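Local coordinates for protein AtxE2 (Asticcacaulis excentricus, PDB 5TXE) that hydrolyses the isopeptide bond of the lasso peptides astexin-2 and astexin-3, recognising their threaded shape and converting them to linear peptides, at residues 175-187 with 241-253. The protein carries 1 engineered substitution. Numbering follows the deposited sequence.
Sequences DVQWLDDNTLIYS and RRAATPTEVARLR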
# COMPACT_ATOMS: atom_id res chain seq x y z
N ASP A 175 -9.82 -11.50 -15.01
CA ASP A 175 -9.23 -12.69 -14.41
C ASP A 175 -9.26 -13.83 -15.43
O ASP A 175 -10.01 -13.79 -16.40
CB ASP A 175 -10.04 -13.15 -13.18
CG ASP A 175 -9.19 -13.89 -12.14
OD1 ASP A 175 -7.98 -14.20 -12.35
OD2 ASP A 175 -9.77 -14.23 -11.10
N VAL A 176 -8.48 -14.85 -15.14
CA VAL A 176 -8.31 -15.99 -16.01
C VAL A 176 -7.80 -17.21 -15.21
O VAL A 176 -7.05 -17.05 -14.24
CB VAL A 176 -7.31 -15.62 -17.13
CG1 VAL A 176 -5.93 -15.31 -16.55
CG2 VAL A 176 -7.24 -16.73 -18.17
N GLN A 177 -8.24 -18.41 -15.59
CA GLN A 177 -7.68 -19.68 -15.10
C GLN A 177 -7.67 -20.70 -16.25
O GLN A 177 -8.48 -20.59 -17.19
CB GLN A 177 -8.54 -20.32 -14.01
CG GLN A 177 -8.61 -19.58 -12.72
CD GLN A 177 -7.44 -19.79 -11.75
OE1 GLN A 177 -6.60 -20.74 -11.86
NE2 GLN A 177 -7.37 -18.87 -10.76
N TRP A 178 -6.81 -21.71 -16.13
CA TRP A 178 -6.81 -22.86 -17.02
C TRP A 178 -7.90 -23.84 -16.58
O TRP A 178 -7.99 -24.16 -15.41
CB TRP A 178 -5.47 -23.55 -16.94
CG TRP A 178 -4.32 -22.71 -17.37
CD1 TRP A 178 -3.51 -21.90 -16.58
CD2 TRP A 178 -3.80 -22.61 -18.69
NE1 TRP A 178 -2.54 -21.33 -17.35
CE2 TRP A 178 -2.70 -21.73 -18.65
CE3 TRP A 178 -4.16 -23.20 -19.91
CZ2 TRP A 178 -1.97 -21.42 -19.77
CZ3 TRP A 178 -3.44 -22.88 -21.03
CH2 TRP A 178 -2.34 -22.00 -20.95
N LEU A 179 -8.74 -24.27 -17.52
CA LEU A 179 -9.62 -25.41 -17.29
C LEU A 179 -8.92 -26.75 -17.64
O LEU A 179 -9.15 -27.75 -16.97
CB LEU A 179 -10.92 -25.28 -18.05
CG LEU A 179 -11.84 -24.11 -17.67
CD1 LEU A 179 -13.14 -24.13 -18.48
CD2 LEU A 179 -12.14 -24.16 -16.19
N ASP A 180 -8.05 -26.75 -18.64
CA ASP A 180 -7.13 -27.84 -18.95
C ASP A 180 -6.00 -27.23 -19.75
O ASP A 180 -5.99 -26.03 -19.95
CB ASP A 180 -7.85 -28.99 -19.69
CG ASP A 180 -8.44 -28.57 -21.04
OD1 ASP A 180 -7.81 -27.81 -21.79
OD2 ASP A 180 -9.57 -29.00 -21.34
N ASP A 181 -5.07 -28.03 -20.27
CA ASP A 181 -3.94 -27.47 -20.99
C ASP A 181 -4.22 -26.59 -22.23
O ASP A 181 -3.34 -25.85 -22.65
CB ASP A 181 -2.95 -28.56 -21.37
CG ASP A 181 -2.20 -29.09 -20.16
OD1 ASP A 181 -1.74 -28.28 -19.31
OD2 ASP A 181 -2.04 -30.33 -20.09
N ASN A 182 -5.42 -26.68 -22.79
CA ASN A 182 -5.79 -25.98 -24.01
C ASN A 182 -7.02 -25.12 -23.85
O ASN A 182 -7.58 -24.67 -24.85
CB ASN A 182 -6.08 -27.02 -25.11
CG ASN A 182 -4.91 -27.93 -25.36
OD1 ASN A 182 -3.86 -27.48 -25.86
ND2 ASN A 182 -5.02 -29.20 -24.94
N THR A 183 -7.48 -24.90 -22.62
CA THR A 183 -8.74 -24.22 -22.45
C THR A 183 -8.65 -23.22 -21.31
O THR A 183 -8.11 -23.55 -20.25
CB THR A 183 -9.82 -25.25 -22.14
OG1 THR A 183 -9.77 -26.30 -23.12
CG2 THR A 183 -11.15 -24.61 -22.12
N LEU A 184 -9.15 -22.00 -21.53
CA LEU A 184 -9.05 -20.92 -20.54
C LEU A 184 -10.42 -20.40 -20.29
O LEU A 184 -11.21 -20.20 -21.22
CB LEU A 184 -8.17 -19.74 -21.04
CG LEU A 184 -6.68 -19.98 -21.23
CD1 LEU A 184 -6.09 -18.80 -21.99
CD2 LEU A 184 -5.99 -20.12 -19.89
N ILE A 185 -10.68 -20.11 -19.03
CA ILE A 185 -11.90 -19.38 -18.68
C ILE A 185 -11.50 -17.97 -18.21
O ILE A 185 -10.49 -17.78 -17.55
CB ILE A 185 -12.69 -20.11 -17.58
CG1 ILE A 185 -13.93 -19.32 -17.25
CG2 ILE A 185 -11.85 -20.32 -16.33
CD1 ILE A 185 -14.93 -20.10 -16.42
N TYR A 186 -12.30 -16.99 -18.57
CA TYR A 186 -11.97 -15.62 -18.27
C TYR A 186 -13.20 -14.79 -18.06
O TYR A 186 -14.30 -15.17 -18.48
CB TYR A 186 -11.14 -15.00 -19.39
CG TYR A 186 -11.87 -14.74 -20.70
CD1 TYR A 186 -11.99 -15.72 -21.70
CD2 TYR A 186 -12.37 -13.48 -21.00
CE1 TYR A 186 -12.61 -15.47 -22.94
CE2 TYR A 186 -13.00 -13.24 -22.24
CZ TYR A 186 -13.10 -14.25 -23.20
OH TYR A 186 -13.71 -13.98 -24.42
N SER A 187 -13.01 -13.69 -17.33
CA SER A 187 -14.11 -12.84 -16.87
C SER A 187 -13.90 -11.39 -17.21
O SER A 187 -12.77 -10.95 -17.47
CB SER A 187 -14.24 -12.94 -15.35
OG SER A 187 -13.08 -12.52 -14.68
N ARG A 241 -14.97 -19.84 -28.72
CA ARG A 241 -15.44 -19.39 -27.44
C ARG A 241 -16.82 -19.92 -27.21
O ARG A 241 -17.64 -19.93 -28.15
CB ARG A 241 -15.60 -17.88 -27.46
CG ARG A 241 -14.32 -17.14 -27.13
CD ARG A 241 -14.05 -15.96 -28.04
NE ARG A 241 -12.81 -15.27 -27.65
CZ ARG A 241 -12.56 -13.99 -27.84
NH1 ARG A 241 -13.45 -13.18 -28.39
NH2 ARG A 241 -11.40 -13.51 -27.46
N ARG A 242 -17.12 -20.21 -25.96
CA ARG A 242 -18.46 -20.67 -25.58
C ARG A 242 -18.79 -20.16 -24.18
O ARG A 242 -17.89 -19.71 -23.45
CB ARG A 242 -18.48 -22.20 -25.59
CG ARG A 242 -17.50 -22.83 -24.60
CD ARG A 242 -17.77 -24.32 -24.35
NE ARG A 242 -16.74 -24.99 -23.54
CZ ARG A 242 -16.74 -24.99 -22.20
NH1 ARG A 242 -17.69 -24.36 -21.51
NH2 ARG A 242 -15.77 -25.60 -21.54
N ALA A 243 -20.05 -20.25 -23.78
CA ALA A 243 -20.42 -19.85 -22.44
C ALA A 243 -19.78 -20.83 -21.46
O ALA A 243 -19.53 -21.98 -21.81
CB ALA A 243 -21.91 -19.85 -22.25
N ALA A 244 -19.48 -20.34 -20.25
CA ALA A 244 -18.96 -21.22 -19.19
C ALA A 244 -20.10 -22.02 -18.56
O ALA A 244 -21.19 -21.57 -18.55
CB ALA A 244 -18.26 -20.38 -18.14
N THR A 245 -19.83 -23.19 -18.03
CA THR A 245 -20.80 -23.89 -17.16
C THR A 245 -20.66 -23.42 -15.74
O THR A 245 -19.57 -23.02 -15.35
CB THR A 245 -20.56 -25.41 -17.13
OG1 THR A 245 -19.37 -25.70 -16.39
CG2 THR A 245 -20.38 -25.96 -18.53
N PRO A 246 -21.73 -23.53 -14.92
CA PRO A 246 -21.67 -23.09 -13.49
C PRO A 246 -20.53 -23.66 -12.70
O PRO A 246 -19.99 -23.03 -11.81
CB PRO A 246 -23.00 -23.56 -12.94
CG PRO A 246 -23.93 -23.43 -14.14
CD PRO A 246 -23.10 -23.94 -15.29
N THR A 247 -20.14 -24.86 -13.06
CA THR A 247 -19.03 -25.55 -12.46
C THR A 247 -17.69 -24.89 -12.79
O THR A 247 -16.81 -24.67 -11.91
CB THR A 247 -19.01 -26.98 -13.09
OG1 THR A 247 -20.37 -27.41 -13.31
CG2 THR A 247 -18.22 -27.96 -12.24
N GLU A 248 -17.50 -24.67 -14.09
CA GLU A 248 -16.36 -23.90 -14.59
C GLU A 248 -16.26 -22.48 -13.98
O GLU A 248 -15.19 -22.03 -13.56
CB GLU A 248 -16.48 -23.79 -16.09
CG GLU A 248 -16.17 -25.12 -16.76
CD GLU A 248 -16.55 -25.10 -18.22
OE1 GLU A 248 -17.35 -24.23 -18.60
OE2 GLU A 248 -16.05 -25.93 -18.98
N VAL A 249 -17.40 -21.81 -13.93
CA VAL A 249 -17.50 -20.52 -13.34
C VAL A 249 -17.04 -20.52 -11.89
O VAL A 249 -16.19 -19.70 -11.51
CB VAL A 249 -18.91 -19.99 -13.40
CG1 VAL A 249 -19.05 -18.79 -12.47
CG2 VAL A 249 -19.30 -19.63 -14.83
N ALA A 250 -17.59 -21.42 -11.07
CA ALA A 250 -17.10 -21.50 -9.69
C ALA A 250 -15.57 -21.76 -9.62
O ALA A 250 -14.90 -21.22 -8.75
CB ALA A 250 -17.89 -22.53 -8.92
N ARG A 251 -14.99 -22.54 -10.54
CA ARG A 251 -13.49 -22.70 -10.54
C ARG A 251 -12.73 -21.36 -10.72
O ARG A 251 -11.54 -21.25 -10.40
CB ARG A 251 -12.95 -23.74 -11.57
CG ARG A 251 -12.10 -24.84 -10.91
CD ARG A 251 -11.10 -25.61 -11.77
NE ARG A 251 -11.72 -26.32 -12.90
CZ ARG A 251 -11.02 -26.97 -13.84
NH1 ARG A 251 -9.68 -27.01 -13.78
NH2 ARG A 251 -11.65 -27.59 -14.84
N LEU A 252 -13.41 -20.36 -11.26
CA LEU A 252 -12.83 -19.04 -11.37
C LEU A 252 -13.27 -18.14 -10.20
O LEU A 252 -12.45 -17.43 -9.66
CB LEU A 252 -13.14 -18.41 -12.75
CG LEU A 252 -12.47 -17.08 -13.14
CD1 LEU A 252 -10.98 -17.20 -13.15
CD2 LEU A 252 -12.89 -16.59 -14.50
N ARG A 253 -14.55 -18.18 -9.84
CA ARG A 253 -15.16 -17.29 -8.84
C ARG A 253 -14.69 -17.57 -7.39
O ARG A 253 -14.38 -16.63 -6.65
CB ARG A 253 -16.69 -17.45 -8.89
CG ARG A 253 -17.45 -16.15 -8.82
CD ARG A 253 -18.96 -16.30 -8.70
NE ARG A 253 -19.47 -15.12 -7.99
CZ ARG A 253 -19.50 -13.87 -8.50
NH1 ARG A 253 -19.09 -13.61 -9.74
NH2 ARG A 253 -19.95 -12.86 -7.76
O HOH W 1 -9.60 -16.89 -10.01
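L252 carries the apolar part of the contact, one methyl set against each of the paired strands 175-178 and 183-187: CD1 meets Q177 CG at 3.4 Å, while CD2 lies 4.0 Å from I185 CG1 and also reaches S187 CB. With CG1 anti to the backbone N (chi1 180°), I185 extends its CD1 to 3.8 Å from A244 CB and against the first turn of helix 246-253. L179 crosses the E248 side chain at about a right angle, its CD1 3.5 Å from E248 OE2, and lays CD2 over one face of the R251 guanidinium.

Polar bonding across the interface is sparse. R251 NH2 donates to a lone pair of L179 O in the carbonyl plane (3.3 Å, 139°), with a weak second bond from NH1. One water joins D175 OD2, Q177 NE2 and L252 O; D175 OD1 instead pairs with R133.

Within 241-253, R242 grips E248 end-on, NH1 to OE1 and NH2 to OE2 (2.6 Å), and OE1 also accepts from T245 N (2.7 Å, 174°). E248 N donates in return to T245 OG1 at the N-cap, completing a capping box. Cutting E248 back to an alanine is likely to leave R242 without its carboxylate mate and T245 N without this acceptor, and to remove the CG and carboxylate packing against L179 CD1.

The chemistry thus implies that helix 246-253, which follows the outermost strand 240-243, packs against strands 173-178 and 183-188 of a four-stranded antiparallel propeller blade mainly through leucine and isoleucine, with polar bonds at the margins.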